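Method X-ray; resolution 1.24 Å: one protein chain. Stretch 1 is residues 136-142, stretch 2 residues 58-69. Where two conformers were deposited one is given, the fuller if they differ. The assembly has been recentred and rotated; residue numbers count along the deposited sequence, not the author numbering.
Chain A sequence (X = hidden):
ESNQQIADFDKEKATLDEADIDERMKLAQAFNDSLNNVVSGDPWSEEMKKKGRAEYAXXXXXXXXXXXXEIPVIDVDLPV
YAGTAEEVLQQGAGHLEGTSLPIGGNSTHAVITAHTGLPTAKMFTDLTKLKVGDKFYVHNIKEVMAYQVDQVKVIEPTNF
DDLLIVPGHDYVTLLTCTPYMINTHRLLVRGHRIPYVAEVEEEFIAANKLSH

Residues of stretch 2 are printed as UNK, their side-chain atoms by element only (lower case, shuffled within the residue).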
ATOM      1  N   PHE A 136      -4.387  10.695  -3.486  1.00  4.41           N
ATOM      2  CA  PHE A 136      -4.013  10.048  -2.247  1.00  4.06           C
ATOM      3  C   PHE A 136      -2.519  10.193  -2.038  1.00  4.23           C
ATOM      4  O   PHE A 136      -1.783  10.529  -2.968  1.00  4.43           O
ATOM      5  CB  PHE A 136      -4.518   8.602  -2.140  1.00  4.73           C
ATOM      6  CG  PHE A 136      -3.966   7.650  -3.173  1.00  4.58           C
ATOM      7  CD1 PHE A 136      -2.795   6.944  -2.929  1.00  5.15           C
ATOM      8  CD2 PHE A 136      -4.657   7.403  -4.346  1.00  5.37           C
ATOM      9  CE1 PHE A 136      -2.310   6.023  -3.862  1.00  4.36           C
ATOM     10  CE2 PHE A 136      -4.178   6.476  -5.282  1.00  5.37           C
ATOM     11  CZ  PHE A 136      -3.009   5.784  -5.033  1.00  5.11           C
ATOM     12  N   TYR A 137      -2.081   9.983  -0.803  1.00  4.05           N
ATOM     13  CA  TYR A 137      -0.719  10.308  -0.399  1.00  4.64           C
ATOM     14  C   TYR A 137      -0.130   9.116   0.319  1.00  4.88           C
ATOM     15  O   TYR A 137      -0.746   8.557   1.233  1.00  5.94           O
ATOM     16  CB  TYR A 137      -0.700  11.563   0.488  1.00  5.04           C
ATOM     17  CG  TYR A 137      -1.287  12.758  -0.221  1.00  4.78           C
ATOM     18  CD1 TYR A 137      -0.491  13.600  -0.990  1.00  4.76           C
ATOM     19  CD2 TYR A 137      -2.654  13.000  -0.174  1.00  5.54           C
ATOM     20  CE1 TYR A 137      -1.041  14.657  -1.685  1.00  5.88           C
ATOM     21  CE2 TYR A 137      -3.212  14.055  -0.867  1.00  5.76           C
ATOM     22  CZ  TYR A 137      -2.394  14.881  -1.614  1.00  6.21           C
ATOM     23  OH  TYR A 137      -2.921  15.937  -2.313  1.00  7.82           O
ATOM     24  N   VAL A 138       1.056   8.717  -0.107  1.00  4.82           N
ATOM     25  CA  VAL A 138       1.747   7.599   0.511  1.00  5.22           C
ATOM     26  C   VAL A 138       2.923   8.176   1.288  1.00  4.95           C
ATOM     27  O   VAL A 138       3.797   8.829   0.714  1.00  6.19           O
ATOM     28  CB  VAL A 138       2.231   6.591  -0.551  1.00  5.61           C
ATOM     29  CG1 VAL A 138       3.028   5.454   0.104  1.00  8.12           C
ATOM     30  CG2 VAL A 138       1.041   6.043  -1.341  1.00  7.99           C
ATOM     31  N   HIS A 139       2.911   7.974   2.602  1.00  4.97           N
ATOM     32  CA  HIS A 139       3.945   8.479   3.498  1.00  5.33           C
ATOM     33  C   HIS A 139       4.937   7.375   3.781  1.00  5.36           C
ATOM     34  O   HIS A 139       4.539   6.271   4.158  1.00  5.91           O
ATOM     35  CB  HIS A 139       3.328   8.888   4.839  1.00  5.28           C
ATOM     36  CG  HIS A 139       2.323   9.998   4.750  1.00  5.17           C
ATOM     37  ND1 HIS A 139       2.511  11.211   5.375  1.00  7.11           N
ATOM     38  CD2 HIS A 139       1.115  10.070   4.141  1.00  6.38           C
ATOM     39  CE1 HIS A 139       1.464  11.987   5.150  1.00  7.63           C
ATOM     40  NE2 HIS A 139       0.601  11.319   4.402  1.00  6.69           N
ATOM     41  N   ASN A 140       6.221   7.672   3.621  1.00  4.59           N
ATOM     42  CA  ASN A 140       7.263   6.735   4.025  1.00  4.53           C
ATOM     43  C   ASN A 140       8.297   7.460   4.882  1.00  4.33           C
ATOM     44  O   ASN A 140       8.111   8.638   5.190  1.00  4.55           O
ATOM     45  CB  ASN A 140       7.855   5.980   2.823  1.00  4.75           C
ATOM     46  CG  ASN A 140       8.573   6.891   1.851  1.00  4.77           C
ATOM     47  OD1 ASN A 140       9.226   7.856   2.251  1.00  4.62           O
ATOM     48  ND2 ASN A 140       8.477   6.577   0.568  1.00  5.20           N
ATOM     49  N   ILE A 141       9.363   6.775   5.281  1.00  4.29           N
ATOM     50  CA  ILE A 141      10.337   7.396   6.172  1.00  4.50           C
ATOM     51  C   ILE A 141      11.021   8.622   5.571  1.00  4.47           C
ATOM     52  O   ILE A 141      11.528   9.470   6.307  1.00  6.06           O
ATOM     53  CB  ILE A 141      11.417   6.406   6.657  1.00  4.47           C
ATOM     54  CG1 ILE A 141      12.054   5.673   5.470  1.00  5.64           C
ATOM     55  CG2 ILE A 141      10.812   5.429   7.651  1.00  5.46           C
ATOM     56  CD1 ILE A 141      13.302   4.870   5.831  1.00  7.89           C
ATOM     57  N   LYS A 142      11.064   8.699   4.246  1.00  4.24           N
ATOM     58  CA  LYS A 142      11.750   9.784   3.552  1.00  4.61           C
ATOM     59  C   LYS A 142      10.853  10.987   3.262  1.00  4.18           C
ATOM     60  O   LYS A 142      11.283  12.131   3.418  1.00  4.70           O
ATOM     61  CB  LYS A 142      12.341   9.253   2.241  1.00  4.73           C
ATOM     62  CG  LYS A 142      13.005  10.316   1.362  1.00  6.52           C
ATOM     63  CD  LYS A 142      13.475   9.708   0.046  1.00 11.31           C
ATOM     64  CE  LYS A 142      13.904  10.775  -0.944  1.00 14.22           C
ATOM     65  NZ  LYS A 142      14.220  10.172  -2.273  1.00 18.46           N
ATOM     66  N   UNK A  58      11.815  -4.541   6.350  1.00 10.80           N
ATOM     67  CA  UNK A  58      12.340  -4.020   7.613  1.00 10.95           C
ATOM     68  C   UNK A  58      13.042  -2.671   7.471  1.00 10.02           C
ATOM     69  O   UNK A  58      12.977  -1.834   8.371  1.00 10.02           O
ATOM     70  c   UNK A  58      13.251  -5.040   8.302  1.00 10.72           C
ATOM     71  n   UNK A  58      13.754  -6.634  10.904  1.00 23.18           N
ATOM     72  n   UNK A  58      14.884  -6.534  12.904  1.00 25.88           N
ATOM     73  c   UNK A  58      12.523  -6.283   8.805  1.00 14.02           C
ATOM     74  c   UNK A  58      14.692  -7.101  11.720  1.00 24.01           C
ATOM     75  c   UNK A  58      13.461  -7.184   9.584  1.00 19.06           C
ATOM     76  n   UNK A  58      15.439  -8.135  11.354  1.00 25.90           N
ATOM     77  N   UNK A  59      13.712  -2.461   6.342  1.00 10.04           N
ATOM     78  CA  UNK A  59      14.454  -1.217   6.139  1.00 10.65           C
ATOM     79  C   UNK A  59      13.553   0.022   6.143  1.00  9.83           C
ATOM     80  O   UNK A  59      14.004   1.120   6.466  1.00  9.97           O
ATOM     81  c   UNK A  59      14.553  -0.960   3.567  1.00 12.69           C
ATOM     82  c   UNK A  59      14.397  -3.448   2.285  1.00 14.12           C
ATOM     83  s   UNK A  59      13.355  -2.221   3.075  1.00 12.55           S
ATOM     84  c   UNK A  59      15.302  -1.271   4.859  1.00 10.92           C
ATOM     85  N   UNK A  60      12.282  -0.160   5.793  1.00 10.05           N
ATOM     86  CA  UNK A  60      11.334   0.953   5.710  1.00  9.76           C
ATOM     87  C   UNK A  60      10.533   1.135   6.996  1.00 10.24           C
ATOM     88  O   UNK A  60       9.758   2.088   7.122  1.00 10.51           O
ATOM     89  c   UNK A  60      11.628   2.332   3.043  1.00 10.97           C
ATOM     90  c   UNK A  60      10.372   0.740   4.538  1.00 10.16           C
ATOM     91  c   UNK A  60      10.990   0.941   3.151  1.00 10.27           C
ATOM     92  c   UNK A  60       9.931   0.762   2.072  1.00 10.72           C
ATOM     93  N   UNK A  61      10.735   0.239   7.961  1.00 10.63           N
ATOM     94  CA  UNK A  61       9.839   0.169   9.111  1.00 10.77           C
ATOM     95  C   UNK A  61      10.304   0.969  10.306  1.00 10.79           C
ATOM     96  O   UNK A  61      11.481   0.952  10.647  1.00 10.58           O
ATOM     97  c   UNK A  61       8.703  -3.533   8.914  1.00 13.78           C
ATOM     98  c   UNK A  61       9.627  -1.280   9.536  1.00 11.00           C
ATOM     99  o   UNK A  61       9.216  -3.923   9.983  1.00 15.36           O
ATOM    100  c   UNK A  61       8.820  -2.074   8.538  1.00 12.01           C
ATOM    101  o   UNK A  61       8.103  -4.289   8.127  1.00 15.37           O
ATOM    102  N   UNK A  62       9.358   1.668  10.930  1.00 11.61           N
ATOM    103  CA  UNK A  62       9.517   2.176  12.286  1.00 13.02           C
ATOM    104  C   UNK A  62       8.457   1.490  13.137  1.00 13.53           C
ATOM    105  O   UNK A  62       7.258   1.632  12.877  1.00 13.77           O
ATOM    106  c   UNK A  62      10.227   4.453  11.428  1.00 15.06           C
ATOM    107  c   UNK A  62       9.464   4.169  13.815  1.00 14.52           C
ATOM    108  c   UNK A  62       9.291   3.699  12.375  1.00 13.56           C
ATOM    109  c   UNK A  62      10.053   5.965  11.476  1.00 15.05           C
ATOM    110  N   UNK A  63       8.898   0.734  14.135  1.00 14.07           N
ATOM    111  CA  UNK A  63       7.979  -0.052  14.944  1.00 14.23           C
ATOM    112  C   UNK A  63       6.999  -0.823  14.065  1.00 13.56           C
ATOM    113  O   UNK A  63       5.786  -0.770  14.268  1.00 14.24           O
ATOM    114  n   UNK A  63       9.703   2.419  18.123  1.00 16.29           N
ATOM    115  c   UNK A  63       8.120   1.638  16.818  1.00 15.27           C
ATOM    116  c   UNK A  63       8.800   3.375  17.992  1.00 16.19           C
ATOM    117  c   UNK A  63       7.224   0.847  15.918  1.00 14.33           C
ATOM    118  c   UNK A  63       9.303   1.323  17.399  1.00 16.92           C
ATOM    119  n   UNK A  63       7.835   2.930  17.207  1.00 15.75           N
ATOM    120  N   UNK A  64       7.543  -1.539  13.090  1.00 13.97           N
ATOM    121  CA  UNK A  64       6.774  -2.442  12.239  1.00 13.85           C
ATOM    122  C   UNK A  64       5.915  -1.783  11.162  1.00 12.54           C
ATOM    123  O   UNK A  64       5.391  -2.470  10.291  1.00 13.89           O
ATOM    124  o   UNK A  64       4.976  -5.041  15.254  1.00 20.65           O
ATOM    125  c   UNK A  64       6.749  -4.493  13.764  1.00 16.64           C
ATOM    126  o   UNK A  64       6.123  -6.702  14.385  1.00 21.99           O
ATOM    127  c   UNK A  64       5.886  -5.483  14.518  1.00 19.22           C
ATOM    128  c   UNK A  64       5.932  -3.410  13.077  1.00 14.44           C
ATOM    129  N   UNK A  65       5.771  -0.461  11.197  1.00 11.02           N
ATOM    130  CA  UNK A  65       4.979   0.223  10.171  1.00 10.25           C
ATOM    131  C   UNK A  65       5.892   0.790   9.094  1.00  9.05           C
ATOM    132  O   UNK A  65       6.878   1.464   9.400  1.00  9.62           O
ATOM    133  n   UNK A  65       3.042   2.266  13.580  1.00 15.33           N
ATOM    134  c   UNK A  65       4.143   1.346  10.787  1.00 10.50           C
ATOM    135  c   UNK A  65       2.288   1.968  12.365  1.00 14.19           C
ATOM    136  c   UNK A  65       2.934   0.854  11.563  1.00 12.07           C
ATOM    137  n   UNK A  65       3.586   2.008  15.798  1.00 16.33           N
ATOM    138  n   UNK A  65       1.899   0.750  14.883  1.00 15.62           N
ATOM    139  c   UNK A  65       2.845   1.671  14.750  1.00 15.08           C
ATOM    140  N   UNK A  66       5.573   0.526   7.829  1.00  8.36           N
ATOM    141  CA  UNK A  66       6.398   1.042   6.741  0.50  8.82           C
ATOM    142  C   UNK A  66       5.905   2.387   6.216  1.00  8.79           C
ATOM    143  O   UNK A  66       6.494   2.966   5.301  1.00  8.81           O
ATOM    144  c   UNK A  66       5.599  -2.639   3.942  0.50  4.72           C
ATOM    145  c   UNK A  66       6.518   0.026   5.602  0.50  9.99           C
ATOM    146  c   UNK A  66       5.365   0.049   4.618  0.50  7.19           C
ATOM    147  s   UNK A  66       5.674  -1.009   3.182  0.50  7.62           S
ATOM    148  N   UNK A  67       4.838   2.906   6.814  1.00  8.17           N
ATOM    149  CA  UNK A  67       4.331   4.222   6.439  1.00  8.22           C
ATOM    150  C   UNK A  67       2.829   4.278   6.618  1.00  6.93           C
ATOM    151  O   UNK A  67       2.260   3.513   7.402  1.00  6.68           O
ATOM    152  N   UNK A  68       2.183   5.208   5.925  1.00  5.75           N
ATOM    153  CA  UNK A  68       0.730   5.257   5.939  1.00  6.01           C
ATOM    154  C   UNK A  68       0.184   5.751   4.620  1.00  5.50           C
ATOM    155  O   UNK A  68       0.890   6.405   3.847  1.00  5.97           O
ATOM    156  c   UNK A  68       0.703   7.361   7.423  1.00  8.72           C
ATOM    157  n   UNK A  68       1.865   9.107   8.083  1.00  9.22           N
ATOM    158  c   UNK A  68       0.124   6.006   7.147  1.00  8.06           C
ATOM    159  n   UNK A  68      -0.018   8.523   7.242  1.00  9.64           N
ATOM    160  c   UNK A  68       1.874   7.735   7.992  1.00  7.37           C
ATOM    161  c   UNK A  68       0.714   9.558   7.618  1.00  9.27           C
ATOM    162  N   UNK A  69      -1.060   5.376   4.358  1.00  5.22           N
ATOM    163  CA  UNK A  69      -1.766   5.812   3.166  1.00  5.63           C
ATOM    164  C   UNK A  69      -2.891   6.746   3.577  1.00  5.31           C
ATOM    165  O   UNK A  69      -3.765   6.384   4.381  1.00  5.89           O
ATOM    166  c   UNK A  69      -3.196   3.693   3.171  1.00  8.96           C
ATOM    167  c   UNK A  69      -2.984   5.084   1.065  1.00  8.78           C
ATOM    168  c   UNK A  69      -2.303   4.607   2.340  1.00  6.34           C
TER
HETATM  169  O   HOH W   1       8.958   3.961   5.199  1.00  4.83           O

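Position 58 has seven side-chain atoms: three carbons, a nitrogen, then a carbon carrying two more nitrogens. That is a guanidinium, out of reach of stretch 1. It is Arg58.

Position 59 has an unbranched chain of two carbons, a sulfur and a carbon. It is Met59, whose side-chain end leads away.

Position 60 has four carbons forked at the second, so it is Leu60. Its CD2 lies 4.1 Å from Ile141 CD1.

Position 61 has three carbons, the third carrying two oxygens. It is Glu61, and its CA-to-CB bond points away from stretch 1.

Position 62 has four carbons forked at the first, with one arm two carbons long. This is Ile62. Its CD1 meets Ile141 CG2 at 3.9 Å.

Position 63 has one carbon and a five-membered ring of three carbons and two nitrogens. It is His63, out of reach.

Position 64 repeats the carboxylate pattern of position 61. It is Glu64. Positions 62 to 65 form a type I' turn, with both residues 63 and 64 at positive phi.

Position 65 again has three carbons, a nitrogen and a carbon bearing two nitrogens. It is Arg65, buried but not touching stretch 1.

Position 66 has two carbons, a sulfur and a carbon in line. It is Met66; the end of its side chain leads away, while its carbonyl serves the contact through water.

Position 67 has no side-chain atoms, so it is Gly67. A CB would sit 1.9 Å from His139 O and also jam against the preceding carbonyl. Without one, Gly67 CA approaches His139 O to 3.1 Å.

Position 68 has one carbon and a five-membered ring with two nitrogens, lying over the His139 ring. It is His68. The ring centroids of His68 and His139 are 3.9 Å apart, with planes at 17°, an offset stack.

Position 69 has one carbon carrying two others. It is Val69, whose CG2 lies 4.4 Å from Phe136 CD1.

The contact is a short antiparallel pairing. His139 N donates to His68 O at 2.8 Å, and His68 N donates to His139 O at 3.1 Å. This pairing sets both imidazoles on the same face of the sheet, where they stack; Val138 and Val69 share the other face. Past the His139-His68 pair, one water accepts from Ile141 N (2.8 Å to the water O) and donates to Leu60 O and Met66 O. It links the backbones where no direct hydrogen bond across is found, while Ile141 packs against Leu60 and Ile62.

Stretch 2 (58-69) RMLEIHERMGHV
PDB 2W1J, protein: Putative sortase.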